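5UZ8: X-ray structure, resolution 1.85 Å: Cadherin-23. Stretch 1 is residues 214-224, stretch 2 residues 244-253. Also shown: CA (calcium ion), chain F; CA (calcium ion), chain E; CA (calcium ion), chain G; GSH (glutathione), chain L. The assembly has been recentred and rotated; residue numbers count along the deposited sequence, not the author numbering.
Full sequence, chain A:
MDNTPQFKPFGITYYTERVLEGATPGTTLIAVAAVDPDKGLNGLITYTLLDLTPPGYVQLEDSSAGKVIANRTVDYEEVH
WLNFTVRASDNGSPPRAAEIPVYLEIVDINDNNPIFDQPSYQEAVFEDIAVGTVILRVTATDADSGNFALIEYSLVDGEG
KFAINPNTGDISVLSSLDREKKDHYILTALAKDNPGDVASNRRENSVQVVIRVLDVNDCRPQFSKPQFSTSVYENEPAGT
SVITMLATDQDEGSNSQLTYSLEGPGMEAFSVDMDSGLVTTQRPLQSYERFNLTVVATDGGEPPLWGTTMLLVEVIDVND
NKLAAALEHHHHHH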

# COMPACT_ATOMS: atom_id res chain seq x y z
N LEU A 214 18.98 2.74 -0.06
CA LEU A 214 20.16 3.47 0.44
C LEU A 214 21.46 2.81 -0.00
O LEU A 214 21.55 1.58 -0.07
CB LEU A 214 20.10 3.55 1.97
CG LEU A 214 18.80 4.15 2.52
CD1 LEU A 214 18.80 4.10 4.04
CD2 LEU A 214 18.60 5.56 2.01
N ASP A 215 22.49 3.63 -0.23
CA ASP A 215 23.75 3.16 -0.80
C ASP A 215 24.58 2.38 0.22
O ASP A 215 24.64 2.76 1.40
CB ASP A 215 24.56 4.35 -1.28
CG ASP A 215 25.66 3.97 -2.23
OD1 ASP A 215 25.47 3.09 -3.11
OD2 ASP A 215 26.75 4.60 -2.09
N VAL A 216 25.21 1.33 -0.26
CA VAL A 216 26.33 0.66 0.38
C VAL A 216 27.50 0.85 -0.56
O VAL A 216 27.32 0.93 -1.80
CB VAL A 216 26.01 -0.85 0.52
CG1 VAL A 216 27.20 -1.68 0.97
CG2 VAL A 216 24.85 -0.99 1.48
N ASN A 217 28.70 0.99 -0.00
CA ASN A 217 29.86 1.13 -0.86
C ASN A 217 30.22 -0.25 -1.43
O ASN A 217 31.04 -0.96 -0.85
CB ASN A 217 31.07 1.68 -0.09
CG ASN A 217 32.20 2.05 -1.02
OD1 ASN A 217 31.96 2.51 -2.14
ND2 ASN A 217 33.43 1.79 -0.60
N ASP A 218 29.58 -0.66 -2.53
CA ASP A 218 29.84 -1.98 -3.10
C ASP A 218 30.47 -1.93 -4.49
O ASP A 218 30.59 -2.95 -5.11
CB ASP A 218 28.61 -2.88 -3.09
CG ASP A 218 27.36 -2.25 -3.80
OD1 ASP A 218 27.29 -1.04 -4.11
OD2 ASP A 218 26.39 -3.04 -4.00
N CYS A 219 30.87 -0.75 -4.93
CA CYS A 219 31.51 -0.60 -6.24
C CYS A 219 32.92 -0.00 -6.08
O CYS A 219 33.10 1.05 -5.48
CB CYS A 219 30.65 0.23 -7.16
SG CYS A 219 29.01 -0.52 -7.30
N ARG A 220 33.91 -0.71 -6.62
CA ARG A 220 35.27 -0.24 -6.56
C ARG A 220 35.50 0.74 -7.72
O ARG A 220 34.88 0.64 -8.76
CB ARG A 220 36.28 -1.40 -6.58
CG ARG A 220 36.49 -1.99 -7.95
CD ARG A 220 37.32 -3.24 -7.92
NE ARG A 220 38.69 -2.99 -7.49
CZ ARG A 220 39.64 -3.92 -7.48
NH1 ARG A 220 39.39 -5.13 -7.96
NH2 ARG A 220 40.86 -3.63 -7.03
N PRO A 221 36.40 1.70 -7.51
CA PRO A 221 36.83 2.60 -8.59
C PRO A 221 37.41 1.84 -9.78
O PRO A 221 38.06 0.81 -9.58
CB PRO A 221 37.90 3.43 -7.92
CG PRO A 221 37.55 3.40 -6.47
CD PRO A 221 37.04 2.02 -6.22
N GLN A 222 37.14 2.31 -10.99
CA GLN A 222 37.63 1.67 -12.22
C GLN A 222 38.24 2.69 -13.10
O GLN A 222 37.65 3.76 -13.29
CB GLN A 222 36.50 1.16 -13.16
CG GLN A 222 35.58 0.15 -12.68
CD GLN A 222 34.57 -0.18 -13.79
OE1 GLN A 222 33.49 0.45 -13.88
NE2 GLN A 222 34.94 -1.10 -14.65
N PHE A 223 39.35 2.31 -13.72
CA PHE A 223 39.82 2.99 -14.93
C PHE A 223 39.31 2.30 -16.22
O PHE A 223 38.96 1.11 -16.23
CB PHE A 223 41.34 3.04 -14.91
CG PHE A 223 41.91 3.87 -13.79
CD1 PHE A 223 42.15 5.22 -13.96
CD2 PHE A 223 42.20 3.30 -12.56
CE1 PHE A 223 42.70 5.99 -12.94
CE2 PHE A 223 42.75 4.05 -11.53
CZ PHE A 223 42.99 5.41 -11.71
N SER A 224 39.32 3.05 -17.31
CA SER A 224 38.76 2.57 -18.59
C SER A 224 39.55 1.45 -19.24
O SER A 224 38.99 0.64 -19.99
CB SER A 224 38.66 3.74 -19.57
OG SER A 224 39.95 4.22 -19.89
N THR A 244 46.27 13.55 -17.43
CA THR A 244 45.23 13.54 -16.40
C THR A 244 44.52 12.20 -16.35
O THR A 244 43.98 11.71 -17.37
CB THR A 244 44.22 14.67 -16.64
OG1 THR A 244 44.89 15.92 -16.54
CG2 THR A 244 43.07 14.62 -15.62
N MET A 245 44.55 11.60 -15.17
CA MET A 245 44.00 10.27 -14.95
C MET A 245 42.58 10.44 -14.43
O MET A 245 42.31 11.37 -13.64
CB MET A 245 44.84 9.50 -13.94
CG MET A 245 46.29 9.27 -14.37
SD MET A 245 46.49 8.49 -15.98
CE MET A 245 45.75 6.89 -15.68
N LEU A 246 41.69 9.55 -14.85
CA LEU A 246 40.28 9.64 -14.47
C LEU A 246 39.71 8.25 -14.23
O LEU A 246 39.70 7.39 -15.11
CB LEU A 246 39.47 10.39 -15.55
CG LEU A 246 37.96 10.52 -15.29
CD1 LEU A 246 37.68 11.48 -14.12
CD2 LEU A 246 37.22 10.97 -16.53
N ALA A 247 39.26 8.01 -13.01
CA ALA A 247 38.54 6.80 -12.66
C ALA A 247 37.07 7.13 -12.42
O ALA A 247 36.72 8.30 -12.22
CB ALA A 247 39.15 6.16 -11.43
N THR A 248 36.23 6.09 -12.48
CA THR A 248 34.80 6.19 -12.19
C THR A 248 34.43 5.27 -11.04
O THR A 248 35.11 4.27 -10.78
CB THR A 248 33.92 5.83 -13.40
OG1 THR A 248 34.21 4.50 -13.83
CG2 THR A 248 34.16 6.81 -14.54
N ASP A 249 33.33 5.58 -10.38
CA ASP A 249 32.84 4.80 -9.26
C ASP A 249 31.34 4.99 -9.20
O ASP A 249 30.86 6.11 -9.19
CB ASP A 249 33.54 5.27 -7.97
CG ASP A 249 33.17 4.46 -6.74
OD1 ASP A 249 31.96 4.23 -6.47
OD2 ASP A 249 34.10 4.09 -5.98
N GLN A 250 30.61 3.87 -9.25
CA GLN A 250 29.16 3.89 -9.44
C GLN A 250 28.34 4.21 -8.18
O GLN A 250 27.15 4.42 -8.27
CB GLN A 250 28.72 2.55 -10.01
CG GLN A 250 29.33 2.23 -11.39
CD GLN A 250 29.11 3.33 -12.38
OE1 GLN A 250 27.96 3.64 -12.71
NE2 GLN A 250 30.20 3.90 -12.93
N ASP A 251 28.98 4.21 -7.02
CA ASP A 251 28.32 4.50 -5.74
C ASP A 251 27.91 5.97 -5.60
O ASP A 251 28.02 6.77 -6.53
CB ASP A 251 29.21 4.04 -4.58
CG ASP A 251 29.40 2.54 -4.56
OD1 ASP A 251 28.38 1.81 -4.67
OD2 ASP A 251 30.57 2.09 -4.43
N GLU A 252 27.35 6.30 -4.45
CA GLU A 252 26.80 7.61 -4.17
C GLU A 252 27.65 8.37 -3.14
O GLU A 252 28.15 7.79 -2.18
CB GLU A 252 25.38 7.42 -3.62
CG GLU A 252 24.59 8.71 -3.43
CD GLU A 252 23.14 8.49 -3.04
OE1 GLU A 252 22.71 7.37 -2.70
OE2 GLU A 252 22.39 9.47 -3.06
N GLY A 253 27.72 9.68 -3.30
CA GLY A 253 28.30 10.55 -2.25
C GLY A 253 29.76 10.19 -1.97
O GLY A 253 30.53 9.92 -2.91
CA CA F . 26.33 1.11 -3.96
CA CA E . 32.74 3.02 -4.27
CA CA G . 24.99 -2.14 -5.73
N1 GSH L . 25.87 -8.33 -8.73
CA1 GSH L . 26.15 -7.65 -7.48
C1 GSH L . 24.86 -7.51 -6.70
O11 GSH L . 23.81 -7.92 -7.25
O12 GSH L . 24.91 -6.98 -5.57
CB1 GSH L . 26.76 -6.26 -7.72
CG1 GSH L . 25.81 -5.32 -8.45
CD1 GSH L . 26.31 -3.89 -8.41
OE1 GSH L . 26.29 -3.23 -7.38
N2 GSH L . 26.72 -3.40 -9.58
CA2 GSH L . 27.05 -2.00 -9.77
C2 GSH L . 26.24 -1.39 -10.87
O2 GSH L . 26.70 -0.46 -11.50
CB2 GSH L . 28.55 -1.87 -10.04
SG2 GSH L . 29.44 -2.43 -8.58
N3 GSH L . 25.00 -1.88 -11.06
CA3 GSH L . 24.07 -1.35 -12.03
C3 GSH L . 23.70 -2.35 -13.10
O31 GSH L . 22.98 -1.94 -14.04
O32 GSH L . 24.09 -3.55 -13.01
O HOH W 1 21.78 6.52 -0.36
O HOH W 2 32.74 2.62 -12.39
O HOH W 3 36.11 3.84 -15.96
O HOH W 4 40.36 5.95 -17.17
O HOH W 5 23.95 -4.33 -5.37

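Two loop segments of Cadherin-23 run nearly antiparallel, their end-to-end directions 168° apart, and are joined by shared calcium ions and main-chain hydrogen bonds to carboxylates at one end, by a single antiparallel bridge farther along, and by a small apolar cluster just beyond it. Asp 251 is the hub of the metal-binding part: its CA-to-CB bond points toward stretch 1, and its two carboxylate oxygens serve different ions. OD1 of Asp 251 lies 2.3 Å from the chain F calcium (atom CA), which Asp 215 OD1 (2.3 Å), Val 216 O (2.4 Å) and Asp 218 OD1 (2.4 Å) also bind. OD2 of Asp 251 lies 2.4 Å from the chain E calcium (atom CA), which is also held by Asn 217 OD1 and Cys 219 O, both at 2.3 Å, and by both carboxylate oxygens of Asp 249, OD1 at 2.6 Å and OD2 at 2.4 Å. Atoms from elsewhere in the structure complete both sites. The shared cations explain why oxygens with no proton between them sit so close, as with Asn 217 OD1 and Asp 251 OD2, 2.7 Å apart. Backbone amides add to the hold on the same carboxylate: Cys 219 N donates to Asp 251 OD2 at 2.9 Å, and Asp 218 N makes a weak hydrogen bond to Asp 251 OD1 at 3.5 Å. Within stretch 2, Asp 251 N donates to Asp 249 OD1 at 3.0 Å, tying the two metal-binding aspartates together.

Asp 215 likewise divides its oxygens: while OD1 binds calcium, OD2 accepts a hydrogen bond from Glu 252 N at 3.0 Å, nearly straight at 162°. Water 1 spans the same pair, accepting from Asp 215 N at 3.0 Å and donating to Glu 252 OE1 at 2.7 Å.

Farther along, Gln 222 and Thr 248 form the bridge. Gln 222 N donates to Thr 248 O and Thr 248 N to Gln 222 O, each at 2.8 Å, so the two backbones are locked by a reciprocal pair. The same carbonyls receive CA-H...O contacts, Pro 221 CA to Thr 248 O and Ala 247 CA to Gln 222 O, both at 3.2 Å. Water 2 links the side chains nearby, donating to Gln 222 OE1 at 2.7 Å, accepting from Gln 250 NE2 at 2.9 Å, and hydrogen-bonding Thr 248 OG1 at 2.8 Å.

Beyond the bridge, the CA-to-CB bond of Phe 223 points away from stretch 2, yet its ring comes back against it. Ala 247 CB sits over one ring face, 3.9 Å from the centroid of the Phe 223 ring and 11° off the normal, a CH-pi contact. Met 245 CE adds an apolar contact, 4.2 Å from Phe 223 CE1. Water 4 then connects the backbones, accepting from Ser 224 N at 3.1 Å and donating to Leu 246 O at 2.6 Å.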